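Local coordinates for ApaG protein (Pseudomonas aeruginosa, PDB 3NRF) that is of unknown function but belongs to the DUF4354 family of all-beta proteins and is probably exported from the cytoplasm, at residues Q13-G17 / T28-K32; S48-S54 / A96-S102; F60-D66 / G82-S88. All blocks are in the same frame, centred on the assembly; numbering follows the deposited sequence. Where two conformers were deposited one is given.

From the N terminus, strand 7-21 turns back into strand 24-37, and contact 1 (13-17 with 28-32) closes this hairpin before either of the other contacts opens. Contact 2 (48-54 with 96-102) then joins residues more than 40 positions apart, and contact 3 (60-66 with 82-88) falls wholly within the span it encloses. Across the sheet, strand 24-37 continues the hairpin into strand 79-88, which contact 3 ties to strand 59-65; that strand borders 49-53, which contact 2 pairs with 98-102. The sheet curls so that Val99, on the end strand 98-102, packs on Phe31 of contact 1, an example of sequence-distant pairings sharing one core.

Contact 1: Q13-G17 / T28-K32; sequences QGDKG and TQAFK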
ATOM      1  N   GLN B  13       6.737  -5.121   7.353  1.00 16.57           N
ATOM      2  CA  GLN B  13       6.624  -5.259   5.905  0.67 14.33           C
ATOM      3  C   GLN B  13       7.063  -3.986   5.202  1.00 22.23           C
ATOM      4  O   GLN B  13       6.685  -2.878   5.591  1.00 20.12           O
ATOM      5  CB  GLN B  13       5.209  -5.581   5.437  0.67 19.45           C
ATOM      6  CG  GLN B  13       4.695  -6.920   5.884  0.67 14.19           C
ATOM      7  CD  GLN B  13       3.382  -7.276   5.220  0.67 21.21           C
ATOM      8  OE1 GLN B  13       2.669  -6.412   4.702  0.67 22.47           O
ATOM      9  NE2 GLN B  13       3.052  -8.560   5.232  0.67 26.31           N
ATOM     10  N   GLY B  14       7.883  -4.176   4.174  1.00 19.45           N
ATOM     11  CA  GLY B  14       8.392  -3.104   3.341  1.00 22.25           C
ATOM     12  C   GLY B  14       7.839  -3.120   1.929  1.00 19.74           C
ATOM     13  O   GLY B  14       6.693  -3.504   1.668  1.00 20.87           O
ATOM     14  N   ASP B  15       8.718  -2.771   0.962  1.00 20.68           N
ATOM     15  CA  ASP B  15       8.298  -2.619  -0.412  1.00 20.35           C
ATOM     16  C   ASP B  15       8.053  -3.959  -1.182  1.00 16.93           C
ATOM     17  O   ASP B  15       8.658  -5.000  -0.890  1.00 19.97           O
ATOM     18  CB  ASP B  15       9.375  -1.856  -1.215  1.00 27.89           C
ATOM     19  CG  ASP B  15       9.555  -0.410  -0.794  1.00 32.53           C
ATOM     20  OD1 ASP B  15       8.682   0.145  -0.099  1.00 32.67           O
ATOM     21  OD2 ASP B  15      10.594   0.161  -1.212  1.00 36.00           O
ATOM     22  N   LYS B  16       7.166  -3.860  -2.177  0.50 19.42           N
ATOM     23  CA  LYS B  16       6.768  -4.945  -3.083  0.50 18.53           C
ATOM     24  C   LYS B  16       7.348  -4.712  -4.480  0.50 15.32           C
ATOM     25  O   LYS B  16       7.136  -3.628  -5.100  0.50 15.55           O
ATOM     26  CB  LYS B  16       5.251  -5.022  -3.208  0.50 17.52           C
ATOM     27  CG  LYS B  16       4.529  -5.339  -1.902  0.50 20.15           C
ATOM     28  CD  LYS B  16       3.006  -5.390  -2.060  0.50 19.87           C
ATOM     29  CE  LYS B  16       2.275  -5.196  -0.699  0.50 24.94           C
ATOM     30  NZ  LYS B  16       2.765  -6.095   0.410  0.50 18.66           N
ATOM     31  N   GLY B  17       7.981  -5.762  -5.019  1.00 16.59           N
ATOM     32  CA  GLY B  17       8.648  -5.648  -6.280  1.00 18.64           C
ATOM     33  C   GLY B  17       8.564  -6.906  -7.102  1.00 13.32           C
ATOM     34  O   GLY B  17       7.817  -7.835  -6.824  1.00 15.00           O
ATOM     35  N   THR B  28       8.641 -10.035  -5.265  1.00 12.86           N
ATOM     36  CA  THR B  28       9.440  -9.890  -4.055  1.00 15.06           C
ATOM     37  C   THR B  28       8.705  -9.105  -2.987  1.00 15.76           C
ATOM     38  O   THR B  28       7.912  -8.216  -3.301  1.00 14.36           O
ATOM     39  CB  THR B  28      10.777  -9.191  -4.312  1.00 16.30           C
ATOM     40  OG1 THR B  28      10.526  -7.882  -4.852  1.00 16.85           O
ATOM     41  CG2 THR B  28      11.638 -10.013  -5.295  1.00 16.37           C
ATOM     42  N   GLN B  29       8.915  -9.497  -1.732  1.00 13.20           N
ATOM     43  CA  GLN B  29       8.372  -8.772  -0.576  1.00 14.58           C
ATOM     44  C   GLN B  29       9.524  -8.531   0.399  1.00 13.58           C
ATOM     45  O   GLN B  29      10.127  -9.474   0.909  1.00 14.27           O
ATOM     46  CB  GLN B  29       7.267  -9.561   0.137  1.00 14.42           C
ATOM     47  CG  GLN B  29       6.766  -8.874   1.412  1.00 14.93           C
ATOM     48  CD  GLN B  29       6.074  -7.556   1.139  1.00 15.77           C
ATOM     49  OE1 GLN B  29       5.041  -7.508   0.468  1.00 19.03           O
ATOM     50  NE2 GLN B  29       6.663  -6.473   1.674  1.00 15.63           N
ATOM     51  N   ALA B  30       9.819  -7.259   0.692  1.00 15.21           N
ATOM     52  CA  ALA B  30      10.863  -6.907   1.611  1.00 15.57           C
ATOM     53  C   ALA B  30      10.315  -6.738   3.001  1.00 13.32           C
ATOM     54  O   ALA B  30       9.152  -6.409   3.160  1.00 15.42           O
ATOM     55  CB  ALA B  30      11.559  -5.588   1.175  1.00 16.10           C
ATOM     56  N   PHE B  31      11.179  -7.001   3.976  1.00 14.30           N
ATOM     57  CA  PHE B  31      10.910  -6.764   5.358  1.00 16.03           C
ATOM     58  C   PHE B  31      12.134  -6.152   6.017  1.00 18.74           C
ATOM     59  O   PHE B  31      13.281  -6.487   5.666  1.00 18.62           O
ATOM     60  CB  PHE B  31      10.660  -8.067   6.131  1.00 17.28           C
ATOM     61  CG  PHE B  31       9.409  -8.812   5.729  1.00 15.73           C
ATOM     62  CD1 PHE B  31       9.413  -9.624   4.595  1.00 15.31           C
ATOM     63  CD2 PHE B  31       8.288  -8.758   6.490  1.00 17.93           C
ATOM     64  CE1 PHE B  31       8.295 -10.345   4.251  1.00 14.88           C
ATOM     65  CE2 PHE B  31       7.142  -9.475   6.116  1.00 17.48           C
ATOM     66  CZ  PHE B  31       7.168 -10.255   5.013  1.00 17.13           C
ATOM     67  N   LYS B  32      11.899  -5.300   7.013  1.00 16.55           N
ATOM     68  CA  LYS B  32      12.982  -4.943   7.934  1.00 17.61           C
ATOM     69  C   LYS B  32      12.820  -5.895   9.118  1.00 16.94           C
ATOM     70  O   LYS B  32      11.693  -6.049   9.619  1.00 18.50           O
ATOM     71  CB  LYS B  32      12.834  -3.508   8.389  1.00 19.69           C
ATOM     72  CG  LYS B  32      13.924  -3.043   9.358  1.00 30.57           C
ATOM     73  CD  LYS B  32      15.196  -2.704   8.681  1.00 32.53           C
ATOM     74  CE  LYS B  32      15.083  -1.356   7.911  1.00 37.88           C
ATOM     75  NZ  LYS B  32      16.306  -1.171   7.075  1.00 33.80           N
TER
HETATM   76  O   HOH W   1      10.605  -6.198  -2.559  1.00 20.34           O
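This is an antiparallel strand pairing within the hairpin formed by strands 7-21 and 24-37, at one edge of the six-stranded sheet as counted within this chain. The local axes approach to 4.4 Å, with their N-to-C directions 153° apart. At one end, Gly17 and Thr28 form a hydrogen-bonded pair, Gly17 N to Thr28 O at 3.0 Å and Thr28 N to Gly17 O at 2.8 Å. Farther along, Gln13 faces Phe31 and Lys16 faces Gln29, both as non-hydrogen-bonded pairs, so one residue too many has to fit between them. The solution is a beta bulge. Gly14 and Asp15 share Ala30: Gly14 N donates to Ala30 O at 2.8 Å, while Ala30 N donates to Asp15 O at 3.0 Å. At this bulge the Gln29 side chain serves the backbone: its NE2 donates to Gly14 O at 3.0 Å and to Ala30 O at 2.9 Å, and its OE1 accepts from Lys16 NZ at 2.7 Å. On the same face Gln13 CG rests 3.5 Å from Phe31 CE2. Water 1 lies between Asp15 O and Thr28 OG1, 2.8 Å from each. Lacking a side chain, Gly17 accommodates the Thr28 hydroxyl, which would collide with a CB at that position. The backbone of Gly17 also pairs, antiparallel, with a strand of the second subunit, extending the sheet across the interface, whereas Gln13 makes backbone hydrogen bonds to the third subunit.

Contact 2: S48-S54 / A96-S102; sequences SCLVAQS and ASLVRLS
Val51, with chi1 in the m well, lays CG2 over the aliphatic part of Arg100 (4.0 Å to CG) and against Ser102 CB (3.9 Å). These residues share one face of an antiparallel pair of extended strands, 49-53 and 98-102, whose axes approach to 4.7 Å at 143°. The hydrogen-bonded pairs are Cys49-Ser102 and Val51-Arg100: Cys49 N to Ser102 O, Ser102 N to Cys49 O, Val51 N to Arg100 O and Arg100 N to Val51 O are all 2.9 Å. Leu50-Leu101 (CA-CA 4.8 Å) and Ala52-Val99 (CA-CA 4.5 Å) are non-hydrogen-bonded pairs. Gln53 N reaches Leu98 O at 2.9 Å. Then comes a classic beta bulge: Ser97 and Leu98 both face Gln53, whose O accepts from Ser97 N at 3.0 Å and, weakly, from Leu98 N at 3.3 Å.

The other face is apolar. Leu50 and Leu101, both mt, meet CD2 to CD2 at 3.8 Å; Leu50 CD2 lies 4.1 Å from Val99 CG1 (chi1 t). Beyond the bulge, Ala96 CB lies 4.0 Å from Ala52 CB. Val99 and Leu101 pack on strand 7-21, so the sheet curls round a shared core. Opposite, Gln53 OE1 sits 3.6 Å from Arg100 CD. The apolar face thus packs inside the chain, while the mixed face of Val51 and Arg100 carries the Cys49-Cys105 disulfide and the salt bridge from Arg100 to Asp23 of the third subunit.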
ATOM      1  N   SER B  48      20.704 -22.008  11.073  1.00 24.94           N
ATOM      2  CA  SER B  48      19.385 -21.379  10.984  1.00 19.57           C
ATOM      3  C   SER B  48      19.275 -20.387   9.807  1.00 25.28           C
ATOM      4  O   SER B  48      20.269 -19.885   9.278  1.00 24.37           O
ATOM      5  CB  SER B  48      19.095 -20.589  12.254  1.00 28.57           C
ATOM      6  OG  SER B  48      19.133 -21.408  13.413  1.00 33.02           O
ATOM      7  N   CYS B  49      18.043 -20.098   9.409  1.00 20.35           N
ATOM      8  CA  CYS B  49      17.775 -19.129   8.338  1.00 19.18           C
ATOM      9  C   CYS B  49      16.438 -18.475   8.601  1.00 14.17           C
ATOM     10  O   CYS B  49      15.605 -19.041   9.322  1.00 15.65           O
ATOM     11  CB  CYS B  49      17.703 -19.794   6.949  1.00 20.35           C
ATOM     12  SG  CYS B  49      16.617 -21.297   6.883  1.00 23.26           S
ATOM     13  N   LEU B  50      16.275 -17.277   8.043  1.00 16.03           N
ATOM     14  CA  LEU B  50      15.010 -16.570   8.077  1.00 14.54           C
ATOM     15  C   LEU B  50      14.077 -17.101   6.984  1.00 12.41           C
ATOM     16  O   LEU B  50      14.471 -17.316   5.808  1.00 15.49           O
ATOM     17  CB  LEU B  50      15.213 -15.055   7.886  1.00 17.27           C
ATOM     18  CG  LEU B  50      15.890 -14.365   9.054  1.00 17.52           C
ATOM     19  CD1 LEU B  50      16.274 -12.905   8.641  1.00 25.55           C
ATOM     20  CD2 LEU B  50      15.058 -14.381  10.306  1.00 22.62           C
ATOM     21  N   VAL B  51      12.848 -17.330   7.410  1.00 13.83           N
ATOM     22  CA  VAL B  51      11.794 -17.724   6.487  0.50 13.90           C
ATOM     23  C   VAL B  51      10.549 -16.894   6.670  1.00 17.37           C
ATOM     24  O   VAL B  51      10.192 -16.532   7.772  1.00 19.33           O
ATOM     25  CB  VAL B  51      11.451 -19.214   6.595  0.50 18.20           C
ATOM     26  CG1 VAL B  51      12.620 -20.016   6.134  0.50 17.10           C
ATOM     27  CG2 VAL B  51      11.045 -19.581   8.003  0.50 13.02           C
ATOM     28  N   ALA B  52       9.921 -16.564   5.558  1.00 16.76           N
ATOM     29  CA  ALA B  52       8.649 -15.853   5.570  1.00 15.03           C
ATOM     30  C   ALA B  52       7.577 -16.894   5.335  1.00 12.62           C
ATOM     31  O   ALA B  52       7.771 -17.820   4.535  1.00 15.38           O
ATOM     32  CB  ALA B  52       8.612 -14.730   4.512  1.00 14.89           C
ATOM     33  N   GLN B  53       6.408 -16.708   5.936  1.00 13.40           N
ATOM     34  CA  GLN B  53       5.370 -17.703   5.889  0.67 12.34           C
ATOM     35  C   GLN B  53       3.990 -17.045   5.830  1.00 13.52           C
ATOM     36  O   GLN B  53       3.781 -15.978   6.441  1.00 16.37           O
ATOM     37  CB  GLN B  53       5.497 -18.544   7.156  0.67 15.01           C
ATOM     38  CG  GLN B  53       4.734 -19.839   7.128  0.67 19.80           C
ATOM     39  CD  GLN B  53       4.933 -20.657   8.395  0.67 18.25           C
ATOM     40  OE1 GLN B  53       5.012 -20.118   9.499  0.67 19.84           O
ATOM     41  NE2 GLN B  53       5.042 -21.960   8.224  0.67 20.08           N
ATOM     42  N   SER B  54       3.064 -17.697   5.142  1.00 14.17           N
ATOM     43  CA  SER B  54       1.689 -17.250   5.163  1.00 15.13           C
ATOM     44  C   SER B  54       0.923 -18.048   6.224  1.00 21.46           C
ATOM     45  O   SER B  54       1.412 -19.026   6.834  1.00 19.10           O
ATOM     46  CB  SER B  54       1.061 -17.515   3.791  1.00 18.55           C
ATOM     47  OG  SER B  54       0.926 -18.878   3.550  1.00 18.52           O
ATOM     48  N   ALA B  96       2.672 -13.199   2.751  1.00 21.25           N
ATOM     49  CA  ALA B  96       3.610 -13.554   3.854  1.00 17.69           C
ATOM     50  C   ALA B  96       3.286 -12.584   5.008  1.00 19.53           C
ATOM     51  O   ALA B  96       3.284 -11.363   4.826  1.00 29.43           O
ATOM     52  CB  ALA B  96       5.022 -13.418   3.444  1.00 17.93           C
ATOM     53  N   SER B  97       3.032 -13.130   6.171  1.00 16.80           N
ATOM     54  CA  SER B  97       2.587 -12.340   7.306  1.00 19.73           C
ATOM     55  C   SER B  97       3.351 -12.691   8.577  1.00 16.40           C
ATOM     56  O   SER B  97       2.996 -12.294   9.672  1.00 16.89           O
ATOM     57  CB  SER B  97       1.097 -12.541   7.512  1.00 18.91           C
ATOM     58  OG  SER B  97       0.743 -13.895   7.781  1.00 16.44           O
ATOM     59  N   LEU B  98       4.419 -13.448   8.416  1.00 14.57           N
ATOM     60  CA  LEU B  98       5.254 -13.897   9.534  1.00 15.32           C
ATOM     61  C   LEU B  98       6.660 -14.115   9.034  1.00 16.02           C
ATOM     62  O   LEU B  98       6.831 -14.682   7.949  1.00 16.52           O
ATOM     63  CB  LEU B  98       4.704 -15.195  10.119  1.00 16.73           C
ATOM     64  CG  LEU B  98       5.405 -15.730  11.350  1.00 18.53           C
ATOM     65  CD1 LEU B  98       5.309 -14.742  12.526  1.00 18.82           C
ATOM     66  CD2 LEU B  98       4.779 -17.078  11.695  1.00 21.31           C
ATOM     67  N   VAL B  99       7.644 -13.619   9.770  1.00 15.29           N
ATOM     68  CA  VAL B  99       9.054 -13.923   9.569  1.00 13.22           C
ATOM     69  C   VAL B  99       9.490 -14.674  10.832  1.00 15.44           C
ATOM     70  O   VAL B  99       9.286 -14.250  11.989  1.00 14.63           O
ATOM     71  CB  VAL B  99       9.934 -12.697   9.294  1.00 13.60           C
ATOM     72  CG1 VAL B  99      11.351 -13.118   9.076  1.00 16.22           C
ATOM     73  CG2 VAL B  99       9.392 -11.984   8.049  1.00 18.49           C
ATOM     74  N   ARG B 100      10.101 -15.819  10.613  1.00 14.51           N
ATOM     75  CA  ARG B 100      10.565 -16.637  11.715  0.67 18.05           C
ATOM     76  C   ARG B 100      11.882 -17.324  11.373  1.00 16.93           C
ATOM     77  O   ARG B 100      12.382 -17.261  10.229  1.00 19.36           O
ATOM     78  CB  ARG B 100       9.470 -17.644  12.168  0.67 25.42           C
ATOM     79  CG  ARG B 100       8.814 -18.525  11.102  0.67 27.95           C
ATOM     80  CD  ARG B 100       7.757 -19.476  11.744  0.67 27.12           C
ATOM     81  NE  ARG B 100       8.375 -20.438  12.645  0.67 31.21           N
ATOM     82  CZ  ARG B 100       7.743 -21.229  13.524  0.67 29.06           C
ATOM     83  NH1 ARG B 100       6.415 -21.186  13.688  0.67 25.70           N
ATOM     84  NH2 ARG B 100       8.469 -22.058  14.266  0.67 25.92           N
ATOM     85  N   LEU B 101      12.454 -17.954  12.380  1.00 18.19           N
ATOM     86  CA  LEU B 101      13.682 -18.707  12.192  1.00 17.55           C
ATOM     87  C   LEU B 101      13.308 -20.185  11.932  1.00 21.36           C
ATOM     88  O   LEU B 101      12.272 -20.674  12.400  1.00 22.25           O
ATOM     89  CB  LEU B 101      14.568 -18.584  13.395  1.00 21.76           C
ATOM     90  CG  LEU B 101      15.339 -17.275  13.556  1.00 21.12           C
ATOM     91  CD1 LEU B 101      15.948 -17.272  14.949  1.00 25.22           C
ATOM     92  CD2 LEU B 101      16.451 -17.103  12.501  1.00 24.49           C
ATOM     93  N   SER B 102      14.150 -20.854  11.135  1.00 18.57           N
ATOM     94  CA  SER B 102      13.974 -22.259  10.783  1.00 17.68           C
ATOM     95  C   SER B 102      15.364 -22.865  10.671  1.00 15.06           C
ATOM     96  O   SER B 102      16.354 -22.158  10.423  1.00 16.46           O
ATOM     97  CB  SER B 102      13.305 -22.407   9.423  1.00 23.32           C
ATOM     98  OG  SER B 102      13.219 -23.797   9.066  1.00 20.10           O
TER
HETATM   99  O   HOH W   2       4.571 -20.984  12.108  1.00 28.00           O

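Contact 3: F60-D66 / G82-S88; sequences FRLDTVD and GDAIFAS
Strands 60-65 and 82-88 pair antiparallel, axes 4.4 Å apart at closest and 135° between directions, a pronounced twist. Leu62 faces Phe86 and Val65 faces Ala84 as non-hydrogen-bonded pairs, CA atoms 4.4 Å apart in each. Between them a classic beta bulge sets Asp63 (phi/psi -82/-49) and Thr64 against Ile85: Ile85 O accepts from Asp63 N at 2.7 Å and weakly from Thr64 N at 3.4 Å, while Ile85 N donates to Thr64 O at 2.9 Å.

The pairing continues both ways. Ala87 N donates to Arg61 O at 2.9 Å, and water 3 links Arg61 N (3.1 Å) with Ala87 O (2.7 Å). Asp66 N donates to Asp83 O at 3.0 Å, and Asp83 N to Asp66 OD2 at 2.9 Å; the Asp83 carboxylate is balanced by Lys32. Arg61 NH1 forms a salt bridge with Asp63 OD1 at 2.9 Å, its guanidinium face covering Ala87 CB.

Leu62 (tp) makes a CH-pi contact, CD1 lying 4.0 Å from the centroid of the Phe86 ring. The pair occupies the middle of the sheet: strand 24-37 hydrogen-bonds the edge of 79-88 turned away from 59-65, and Phe60 hydrogen-bonds Ala52 of strand 49-53.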
ATOM      1  N   PHE B  60       8.332 -19.035   1.971  1.00 13.97           N
ATOM      2  CA  PHE B  60       8.904 -18.289   0.864  1.00 14.34           C
ATOM      3  C   PHE B  60      10.405 -18.182   1.028  1.00 14.67           C
ATOM      4  O   PHE B  60      10.914 -17.850   2.126  1.00 19.55           O
ATOM      5  CB  PHE B  60       8.228 -16.916   0.743  1.00 16.63           C
ATOM      6  CG  PHE B  60       6.751 -17.024   0.636  1.00 15.13           C
ATOM      7  CD1 PHE B  60       6.140 -17.409  -0.569  1.00 14.85           C
ATOM      8  CD2 PHE B  60       5.938 -16.802   1.731  1.00 17.01           C
ATOM      9  CE1 PHE B  60       4.795 -17.621  -0.649  1.00 17.76           C
ATOM     10  CE2 PHE B  60       4.550 -17.005   1.624  1.00 15.63           C
ATOM     11  CZ  PHE B  60       4.002 -17.380   0.413  1.00 17.05           C
ATOM     12  N   ARG B  61      11.075 -18.405  -0.105  1.00 19.07           N
ATOM     13  CA  ARG B  61      12.526 -18.368  -0.113  1.00 23.25           C
ATOM     14  C   ARG B  61      13.081 -16.949   0.034  1.00 19.03           C
ATOM     15  O   ARG B  61      12.478 -15.950  -0.431  1.00 18.27           O
ATOM     16  CB  ARG B  61      13.132 -19.043  -1.347  1.00 27.80           C
ATOM     17  CG  ARG B  61      12.952 -18.292  -2.612  1.00 25.00           C
ATOM     18  CD  ARG B  61      13.701 -18.915  -3.844  1.00 26.01           C
ATOM     19  NE  ARG B  61      13.424 -18.011  -4.952  1.00 19.97           N
ATOM     20  CZ  ARG B  61      14.163 -16.955  -5.278  1.00 21.22           C
ATOM     21  NH1 ARG B  61      15.314 -16.701  -4.661  1.00 22.14           N
ATOM     22  NH2 ARG B  61      13.759 -16.156  -6.257  1.00 26.60           N
ATOM     23  N   LEU B  62      14.212 -16.903   0.700  1.00 18.93           N
ATOM     24  CA  LEU B  62      14.954 -15.696   0.971  1.00 17.65           C
ATOM     25  C   LEU B  62      15.806 -15.440  -0.253  1.00 21.57           C
ATOM     26  O   LEU B  62      16.699 -16.232  -0.562  1.00 21.07           O
ATOM     27  CB  LEU B  62      15.817 -15.859   2.231  1.00 22.73           C
ATOM     28  CG  LEU B  62      16.698 -14.716   2.669  1.00 25.38           C
ATOM     29  CD1 LEU B  62      15.815 -13.484   2.971  1.00 20.89           C
ATOM     30  CD2 LEU B  62      17.589 -15.028   3.869  1.00 26.81           C
ATOM     31  N   ASP B  63      15.507 -14.350  -0.966  1.00 17.94           N
ATOM     32  CA  ASP B  63      16.245 -13.982  -2.166  1.00 15.92           C
ATOM     33  C   ASP B  63      17.543 -13.235  -1.869  1.00 17.92           C
ATOM     34  O   ASP B  63      18.609 -13.588  -2.435  1.00 18.70           O
ATOM     35  CB  ASP B  63      15.348 -13.186  -3.115  1.00 16.25           C
ATOM     36  CG  ASP B  63      15.997 -13.004  -4.490  1.00 18.76           C
ATOM     37  OD1 ASP B  63      16.203 -14.010  -5.203  1.00 21.83           O
ATOM     38  OD2 ASP B  63      16.272 -11.860  -4.872  1.00 23.86           O
ATOM     39  N   THR B  64      17.496 -12.197  -1.014  1.00 16.30           N
ATOM     40  CA  THR B  64      18.693 -11.471  -0.588  1.00 16.52           C
ATOM     41  C   THR B  64      18.495 -11.050   0.874  1.00 16.32           C
ATOM     42  O   THR B  64      17.336 -10.958   1.361  1.00 15.28           O
ATOM     43  CB  THR B  64      19.015 -10.225  -1.441  1.00 23.12           C
ATOM     44  OG1 THR B  64      17.907  -9.344  -1.414  1.00 22.15           O
ATOM     45  CG2 THR B  64      19.322 -10.609  -2.918  1.00 21.59           C
ATOM     46  N   VAL B  65      19.607 -10.784   1.543  1.00 19.02           N
ATOM     47  CA  VAL B  65      19.570 -10.385   2.935  1.00 21.93           C
ATOM     48  C   VAL B  65      20.795  -9.536   3.293  1.00 23.08           C
ATOM     49  O   VAL B  65      21.924  -9.765   2.792  1.00 23.68           O
ATOM     50  CB  VAL B  65      19.498 -11.655   3.851  1.00 25.77           C
ATOM     51  CG1 VAL B  65      20.820 -12.436   3.795  1.00 26.69           C
ATOM     52  CG2 VAL B  65      19.163 -11.285   5.278  1.00 21.33           C
ATOM     53  N   ASP B  66      20.585  -8.544   4.143  1.00 19.60           N
ATOM     54  CA  ASP B  66      21.695  -7.726   4.583  1.00 21.82           C
ATOM     55  C   ASP B  66      22.672  -8.555   5.384  1.00 25.01           C
ATOM     56  O   ASP B  66      22.291  -9.418   6.158  1.00 23.13           O
ATOM     57  CB  ASP B  66      21.251  -6.520   5.443  1.00 23.71           C
ATOM     58  CG  ASP B  66      20.627  -5.394   4.632  1.00 24.62           C
ATOM     59  OD1 ASP B  66      20.814  -5.312   3.417  1.00 25.72           O
ATOM     60  OD2 ASP B  66      19.955  -4.549   5.253  1.00 26.43           O
ATOM     61  N   GLY B  82      18.373  -5.598   9.971  1.00 17.09           N
ATOM     62  CA  GLY B  82      18.615  -5.337   8.554  1.00 19.15           C
ATOM     63  C   GLY B  82      17.409  -5.700   7.708  1.00 20.08           C
ATOM     64  O   GLY B  82      16.373  -6.092   8.220  1.00 18.38           O
ATOM     65  N   ASP B  83      17.547  -5.573   6.407  1.00 18.88           N
ATOM     66  CA  ASP B  83      16.494  -5.949   5.459  1.00 18.66           C
ATOM     67  C   ASP B  83      16.658  -7.350   4.918  1.00 17.61           C
ATOM     68  O   ASP B  83      17.772  -7.867   4.811  1.00 17.90           O
ATOM     69  CB  ASP B  83      16.477  -4.975   4.306  1.00 20.63           C
ATOM     70  CG  ASP B  83      16.205  -3.559   4.799  1.00 22.57           C
ATOM     71  OD1 ASP B  83      15.127  -3.346   5.384  1.00 25.65           O
ATOM     72  OD2 ASP B  83      17.075  -2.684   4.642  1.00 31.49           O
ATOM     73  N   ALA B  84      15.525  -7.970   4.620  1.00 17.48           N
ATOM     74  CA  ALA B  84      15.478  -9.326   4.079  1.00 18.67           C
ATOM     75  C   ALA B  84      14.407  -9.332   3.009  1.00 16.01           C
ATOM     76  O   ALA B  84      13.312  -8.744   3.213  1.00 16.92           O
ATOM     77  CB  ALA B  84      15.134 -10.324   5.181  1.00 19.23           C
ATOM     78  N   ILE B  85      14.684  -9.917   1.854  1.00 14.77           N
ATOM     79  CA  ILE B  85      13.711  -9.917   0.765  1.00 12.36           C
ATOM     80  C   ILE B  85      13.369 -11.348   0.366  1.00 13.64           C
ATOM     81  O   ILE B  85      14.287 -12.127   0.055  1.00 14.38           O
ATOM     82  CB  ILE B  85      14.220  -9.142  -0.497  1.00 15.50           C
ATOM     83  CG1 ILE B  85      14.542  -7.702  -0.161  1.00 20.37           C
ATOM     84  CG2 ILE B  85      13.186  -9.159  -1.567  1.00 15.29           C
ATOM     85  CD1 ILE B  85      15.074  -6.904  -1.384  1.00 21.68           C
ATOM     86  N   PHE B  86      12.089 -11.676   0.384  1.00 13.38           N
ATOM     87  CA  PHE B  86      11.567 -12.983   0.059  1.00 11.88           C
ATOM     88  C   PHE B  86      10.863 -12.972  -1.267  1.00 14.62           C
ATOM     89  O   PHE B  86      10.406 -11.919  -1.738  1.00 14.94           O
ATOM     90  CB  PHE B  86      10.650 -13.525   1.175  1.00 12.37           C
ATOM     91  CG  PHE B  86      11.312 -13.578   2.539  1.00 15.26           C
ATOM     92  CD1 PHE B  86      11.311 -12.457   3.357  1.00 15.57           C
ATOM     93  CD2 PHE B  86      11.986 -14.730   2.990  1.00 16.94           C
ATOM     94  CE1 PHE B  86      11.919 -12.466   4.591  1.00 16.51           C
ATOM     95  CE2 PHE B  86      12.604 -14.728   4.240  1.00 17.05           C
ATOM     96  CZ  PHE B  86      12.555 -13.595   5.038  1.00 16.53           C
ATOM     97  N   ALA B  87      10.688 -14.151  -1.844  1.00 15.81           N
ATOM     98  CA  ALA B  87      10.138 -14.272  -3.206  1.00 14.42           C
ATOM     99  C   ALA B  87       9.179 -15.430  -3.414  1.00 15.12           C
ATOM    100  O   ALA B  87       9.186 -16.433  -2.695  1.00 15.67           O
ATOM    101  CB  ALA B  87      11.320 -14.451  -4.210  1.00 14.79           C
ATOM    102  N   SER B  88       8.326 -15.249  -4.398  1.00 14.50           N
ATOM    103  CA  SER B  88       7.428 -16.277  -4.927  1.00 13.60           C
ATOM    104  C   SER B  88       7.277 -16.049  -6.416  1.00 15.27           C
ATOM    105  O   SER B  88       7.461 -14.924  -6.880  1.00 14.04           O
ATOM    106  CB  SER B  88       6.058 -16.273  -4.272  1.00 14.01           C
ATOM    107  OG  SER B  88       5.380 -15.034  -4.403  1.00 16.54           O
TER
HETATM  108  O   HOH W   3       9.423 -19.074  -2.677  1.00 23.84           O